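Local coordinates for protein oxidoreductase, Gfo/Idh/MocA family (Vibrio cholerae, PDB 1XEA) that probably acts as a nucleotide-dependent oxidoreductase, binding a dinucleotide cofactor such as NAD(P) in its Rossmann-type domain, with a substrate not yet established, at residues A71-H76 with L96-Q101; T78-F83 with E104-L109. All coordinates share one frame; numbering follows the deposited sequence.

In the fold
Both contacts join the same two successive beta-alpha units of the Rossmann-type domain, and both draw on helix 100-112 and on the chain around helix 76-85. Contact 1 lies at the N-terminal ends of these helices, where two loops meet in a mostly buried place, its centre about 13 Å from the centre of the chain. Contact 2, its centre about 18 Å from that point and only partly buried, pairs the helices themselves. Their chemistry follows their place: in the loops, side-chain carbons lie against backbone atoms, whereas between the helices alanine and leucine methyls meet. Leu-96 of contact 1 connects the two, its CD1 lying 3.8 Å from CD1 of Leu-106.

Contact 1 (A71-H76 with L96-Q101); sequences AATDVH and LAASAQ
The imidazole-bearing side chain of His-76 lies against the backbone carbonyl of Leu-96, and this pair forms the buried side of the contact. CB of His-76 comes within 3.2 Å of Leu-96 O, and ring carbon CD2 follows at 3.4 Å from the same oxygen. The oxygen approaches the ring obliquely, and no hydrogen bond crosses between the segments. CG of His-76 stands beside its own backbone N (chi1 -66°), which folds the ring back over the preceding turn. There Ala-72 O and the CA of Thr-73 sit over one face, offset toward the rim. Two backbone bonds brace that turn, Val-75 N to Ala-72 O and His-76 N to Thr-73 O. The segments hold the ends of the loops after strands 66-69 and 90-93 and the first residues of the helices they lead into. These strands are neighbours in the parallel sheet of a Rossmann-type fold, and the loops lie at their C-terminal ends, where such domains usually bind their dinucleotide. Val-75 and Ser-99 occupy the N-cap positions; Ser-99 OG is hydrogen-bonded to the carboxylate OE2 of Glu-102 and also caps a backbone N at the start of helix 100-112. Thr-73 and Ala-98, both partly exposed, form the side nearer solvent. The methyl CG2 of Thr-73, anti to the backbone N, lies against the Ala-97 to Ala-98 peptide, 3.7 Å from Ala-98 N. On the other branch, Thr-73 OG1 makes a weak hydrogen bond to OD1 of Asp-166. The backbone N of Leu-96 is hydrogen-bonded to NE2 of His-296 in helix 286-311.

Contact 2 (T78-F83 with E104-L109); sequences TLAAFF and ENLYEL
Ala-80 and Ala-81 present their small side chains to Leu-106 and Leu-109, joining two nearly parallel helices on one side of the Rossmann-type sheet. The axes of the two short helical segments run 10° apart and approach to 10.1 Å; each helix connects neighbouring parallel strands, 66-69 to 90-93 and 90-93 to 117-120, as in successive beta-alpha-beta crossovers. Leu-106 can be followed from CB. There the chain turns so that CG lies beside the backbone N (chi1 -71°), and at CG it forks. One methyl, CD1, faces back to the loop before the helix. The other, CD2, touches both Ala-80 and Ala-81: it lies 3.6 Å from CB of Ala-80 and 3.7 Å from the backbone N of Ala-81, with CB of Ala-81 farther at 4.1 Å. The same leucine also touches Leu-117 of strand 117-120, so it packs against sheet as well as helix. One turn further on, Leu-109 covers the less buried part of the interface. Its CG is anti to the backbone N (chi1 171°), in contrast to Leu-106, and its CD2 rests 3.6 Å from CB of Ala-81, with the CA of Ala-81 at the same distance from that methyl.

Contact 1 (A71-H76 with L96-Q101)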
loop_
_atom_site.group_PDB
_atom_site.type_symbol
_atom_site.label_atom_id
_atom_site.label_comp_id
_atom_site.label_asym_id
_atom_site.label_seq_id
_atom_site.Cartn_x
_atom_site.Cartn_y
_atom_site.Cartn_z
ATOM N N ALA A 71 37.173 12.550 -1.730
ATOM C CA ALA A 71 37.347 13.613 -2.702
ATOM C C ALA A 71 36.630 13.299 -4.013
ATOM O O ALA A 71 35.907 12.309 -4.126
ATOM C CB ALA A 71 38.825 13.833 -2.959
ATOM N N ALA A 72 36.842 14.159 -5.002
ATOM C CA ALA A 72 36.235 13.996 -6.316
ATOM C C ALA A 72 36.806 12.755 -6.987
ATOM O O ALA A 72 37.860 12.265 -6.598
ATOM C CB ALA A 72 36.508 15.225 -7.162
ATOM N N THR A 73 36.119 12.255 -8.003
ATOM C CA THR A 73 36.579 11.062 -8.684
ATOM C C THR A 73 37.929 11.256 -9.374
ATOM O O THR A 73 38.756 10.343 -9.396
ATOM C CB THR A 73 35.549 10.589 -9.733
ATOM O OG1 THR A 73 34.231 10.613 -9.167
ATOM C CG2 THR A 73 35.871 9.179 -10.186
ATOM N N ASP A 74 38.152 12.452 -9.917
ATOM C CA ASP A 74 39.383 12.775 -10.651
ATOM C C ASP A 74 40.622 12.941 -9.784
ATOM O O ASP A 74 41.697 13.280 -10.278
ATOM C CB ASP A 74 39.173 14.048 -11.492
ATOM C CG ASP A 74 38.805 15.262 -10.649
ATOM O OD1 ASP A 74 39.684 15.788 -9.933
ATOM O OD2 ASP A 74 37.628 15.693 -10.700
ATOM N N VAL A 75 40.475 12.689 -8.492
ATOM C CA VAL A 75 41.590 12.834 -7.577
ATOM C C VAL A 75 41.812 11.533 -6.828
ATOM O O VAL A 75 42.775 11.401 -6.075
ATOM C CB VAL A 75 41.305 13.930 -6.553
ATOM C CG1 VAL A 75 42.564 14.285 -5.816
ATOM C CG2 VAL A 75 40.716 15.136 -7.244
ATOM N N HIS A 76 40.923 10.569 -7.038
ATOM C CA HIS A 76 41.049 9.293 -6.351
ATOM C C HIS A 76 42.407 8.636 -6.596
ATOM O O HIS A 76 43.166 8.415 -5.655
ATOM C CB HIS A 76 39.935 8.325 -6.772
ATOM C CG HIS A 76 38.558 8.752 -6.365
ATOM N ND1 HIS A 76 38.309 9.523 -5.249
ATOM C CD2 HIS A 76 37.348 8.466 -6.901
ATOM C CE1 HIS A 76 37.005 9.694 -5.117
ATOM N NE2 HIS A 76 36.399 9.062 -6.106
ATOM N N LEU A 96 35.719 3.993 -7.864
ATOM C CA LEU A 96 37.156 3.972 -7.587
ATOM C C LEU A 96 37.877 4.944 -8.514
ATOM O O LEU A 96 38.810 5.642 -8.113
ATOM C CB LEU A 96 37.724 2.563 -7.792
ATOM C CG LEU A 96 39.246 2.365 -7.660
ATOM C CD1 LEU A 96 39.727 2.793 -6.282
ATOM C CD2 LEU A 96 39.577 0.898 -7.901
ATOM N N ALA A 97 37.427 4.985 -9.759
ATOM C CA ALA A 97 38.023 5.861 -10.739
ATOM C C ALA A 97 37.125 5.918 -11.961
ATOM O O ALA A 97 36.278 5.045 -12.158
ATOM C CB ALA A 97 39.407 5.357 -11.124
ATOM N N ALA A 98 37.328 6.946 -12.779
ATOM C CA ALA A 98 36.540 7.160 -13.984
ATOM C C ALA A 98 36.823 6.163 -15.096
ATOM O O ALA A 98 36.182 6.203 -16.144
ATOM C CB ALA A 98 36.763 8.574 -14.488
ATOM N N SER A 99 37.780 5.269 -14.882
ATOM C CA SER A 99 38.101 4.279 -15.900
ATOM C C SER A 99 38.501 2.965 -15.264
ATOM O O SER A 99 38.897 2.927 -14.101
ATOM C CB SER A 99 39.237 4.776 -16.794
ATOM O OG SER A 99 40.454 4.856 -16.075
ATOM N N ALA A 100 38.388 1.886 -16.031
ATOM C CA ALA A 100 38.743 0.563 -15.534
ATOM C C ALA A 100 40.254 0.448 -15.450
ATOM O O ALA A 100 40.789 -0.209 -14.557
ATOM C CB ALA A 100 38.186 -0.514 -16.454
ATOM N N GLN A 101 40.935 1.100 -16.385
ATOM C CA GLN A 101 42.390 1.085 -16.423
ATOM C C GLN A 101 42.945 1.536 -15.073
ATOM O O GLN A 101 43.741 0.829 -14.454
ATOM C CB GLN A 101 42.897 2.008 -17.540
ATOM C CG GLN A 101 44.419 2.034 -17.699
ATOM C CD GLN A 101 45.004 0.666 -18.036
ATOM O OE1 GLN A 101 44.802 0.141 -19.135
ATOM N NE2 GLN A 101 45.728 0.081 -17.084
#

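Contact 2 (T78-F83 with E104-L109)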
loop_
_atom_site.group_PDB
_atom_site.type_symbol
_atom_site.label_atom_id
_atom_site.label_comp_id
_atom_site.label_asym_id
_atom_site.label_seq_id
_atom_site.Cartn_x
_atom_site.Cartn_y
_atom_site.Cartn_z
ATOM N N THR A 78 45.273 9.589 -7.537
ATOM C CA THR A 78 46.372 10.269 -6.890
ATOM C C THR A 78 46.400 9.906 -5.420
ATOM O O THR A 78 47.284 9.185 -4.964
ATOM C CB THR A 78 46.219 11.774 -7.032
ATOM O OG1 THR A 78 46.040 12.101 -8.414
ATOM C CG2 THR A 78 47.446 12.486 -6.498
ATOM N N LEU A 79 45.412 10.393 -4.685
ATOM C CA LEU A 79 45.319 10.124 -3.258
ATOM C C LEU A 79 45.473 8.643 -2.927
ATOM O O LEU A 79 46.287 8.262 -2.087
ATOM C CB LEU A 79 43.981 10.634 -2.728
ATOM C CG LEU A 79 43.764 12.144 -2.841
ATOM C CD1 LEU A 79 42.357 12.477 -2.411
ATOM C CD2 LEU A 79 44.776 12.886 -1.989
ATOM N N ALA A 80 44.684 7.810 -3.592
ATOM C CA ALA A 80 44.727 6.372 -3.364
ATOM C C ALA A 80 46.152 5.838 -3.457
ATOM O O ALA A 80 46.701 5.324 -2.479
ATOM C CB ALA A 80 43.837 5.659 -4.377
ATOM N N ALA A 81 46.739 5.950 -4.646
ATOM C CA ALA A 81 48.099 5.482 -4.885
ATOM C C ALA A 81 49.044 5.966 -3.792
ATOM O O ALA A 81 49.826 5.187 -3.241
ATOM C CB ALA A 81 48.586 5.966 -6.244
ATOM N N PHE A 82 48.957 7.253 -3.471
ATOM C CA PHE A 82 49.816 7.844 -2.450
ATOM C C PHE A 82 49.886 7.038 -1.158
ATOM O O PHE A 82 50.968 6.635 -0.721
ATOM C CB PHE A 82 49.364 9.264 -2.120
ATOM C CG PHE A 82 50.252 9.961 -1.133
ATOM C CD1 PHE A 82 51.594 10.194 -1.430
ATOM C CD2 PHE A 82 49.751 10.392 0.088
ATOM C CE1 PHE A 82 52.423 10.859 -0.527
ATOM C CE2 PHE A 82 50.571 11.058 0.999
ATOM C CZ PHE A 82 51.912 11.291 0.692
ATOM N N PHE A 83 48.736 6.800 -0.543
ATOM C CA PHE A 83 48.726 6.051 0.702
ATOM C C PHE A 83 48.911 4.565 0.476
ATOM O O PHE A 83 49.360 3.849 1.370
ATOM C CB PHE A 83 47.435 6.307 1.467
ATOM C CG PHE A 83 47.197 7.752 1.761
ATOM C CD1 PHE A 83 46.562 8.566 0.832
ATOM C CD2 PHE A 83 47.629 8.310 2.958
ATOM C CE1 PHE A 83 46.358 9.914 1.091
ATOM C CE2 PHE A 83 47.431 9.657 3.228
ATOM C CZ PHE A 83 46.793 10.461 2.293
ATOM N N GLU A 104 42.272 -0.993 -12.437
ATOM C CA GLU A 104 43.204 -2.105 -12.509
ATOM C C GLU A 104 44.560 -1.693 -11.941
ATOM O O GLU A 104 45.161 -2.444 -11.170
ATOM C CB GLU A 104 43.323 -2.582 -13.956
ATOM C CG GLU A 104 41.982 -2.989 -14.555
ATOM C CD GLU A 104 42.084 -3.299 -16.035
ATOM O OE1 GLU A 104 42.649 -2.462 -16.774
ATOM O OE2 GLU A 104 41.594 -4.367 -16.468
ATOM N N ASN A 105 45.029 -0.495 -12.300
ATOM C CA ASN A 105 46.316 0.008 -11.798
ATOM C C ASN A 105 46.321 0.031 -10.263
ATOM O O ASN A 105 47.141 -0.626 -9.622
ATOM C CB ASN A 105 46.601 1.428 -12.321
ATOM C CG ASN A 105 46.990 1.452 -13.797
ATOM O OD1 ASN A 105 47.837 0.673 -14.243
ATOM N ND2 ASN A 105 46.382 2.361 -14.556
ATOM N N LEU A 106 45.399 0.800 -9.687
ATOM C CA LEU A 106 45.286 0.919 -8.241
ATOM C C LEU A 106 45.253 -0.430 -7.513
ATOM O O LEU A 106 45.857 -0.579 -6.442
ATOM C CB LEU A 106 44.053 1.751 -7.878
ATOM C CG LEU A 106 44.183 3.238 -8.200
ATOM C CD1 LEU A 106 42.837 3.929 -8.100
ATOM C CD2 LEU A 106 45.188 3.866 -7.248
ATOM N N TYR A 107 44.557 -1.418 -8.067
ATOM C CA TYR A 107 44.522 -2.715 -7.401
ATOM C C TYR A 107 45.812 -3.473 -7.587
ATOM O O TYR A 107 46.269 -4.157 -6.670
ATOM C CB TYR A 107 43.342 -3.572 -7.866
ATOM C CG TYR A 107 42.139 -3.387 -6.981
ATOM C CD1 TYR A 107 41.006 -2.727 -7.448
ATOM C CD2 TYR A 107 42.168 -3.789 -5.644
ATOM C CE1 TYR A 107 39.933 -2.458 -6.611
ATOM C CE2 TYR A 107 41.101 -3.525 -4.792
ATOM C CZ TYR A 107 39.987 -2.854 -5.285
ATOM O OH TYR A 107 38.940 -2.539 -4.451
ATOM N N GLU A 108 46.401 -3.364 -8.774
ATOM C CA GLU A 108 47.671 -4.028 -9.031
ATOM C C GLU A 108 48.665 -3.443 -8.034
ATOM O O GLU A 108 49.386 -4.177 -7.368
ATOM C CB GLU A 108 48.133 -3.776 -10.473
ATOM C CG GLU A 108 47.964 -4.984 -11.405
ATOM C CD GLU A 108 48.386 -4.703 -12.849
ATOM O OE1 GLU A 108 49.497 -4.163 -13.064
ATOM O OE2 GLU A 108 47.613 -5.034 -13.781
ATOM N N LEU A 109 48.663 -2.118 -7.912
ATOM C CA LEU A 109 49.545 -1.403 -6.995
ATOM C C LEU A 109 49.363 -1.850 -5.554
ATOM O O LEU A 109 50.334 -2.138 -4.857
ATOM C CB LEU A 109 49.277 0.101 -7.094
ATOM C CG LEU A 109 49.945 1.014 -6.050
ATOM C CD1 LEU A 109 51.460 0.887 -6.110
ATOM C CD2 LEU A 109 49.538 2.460 -6.302
#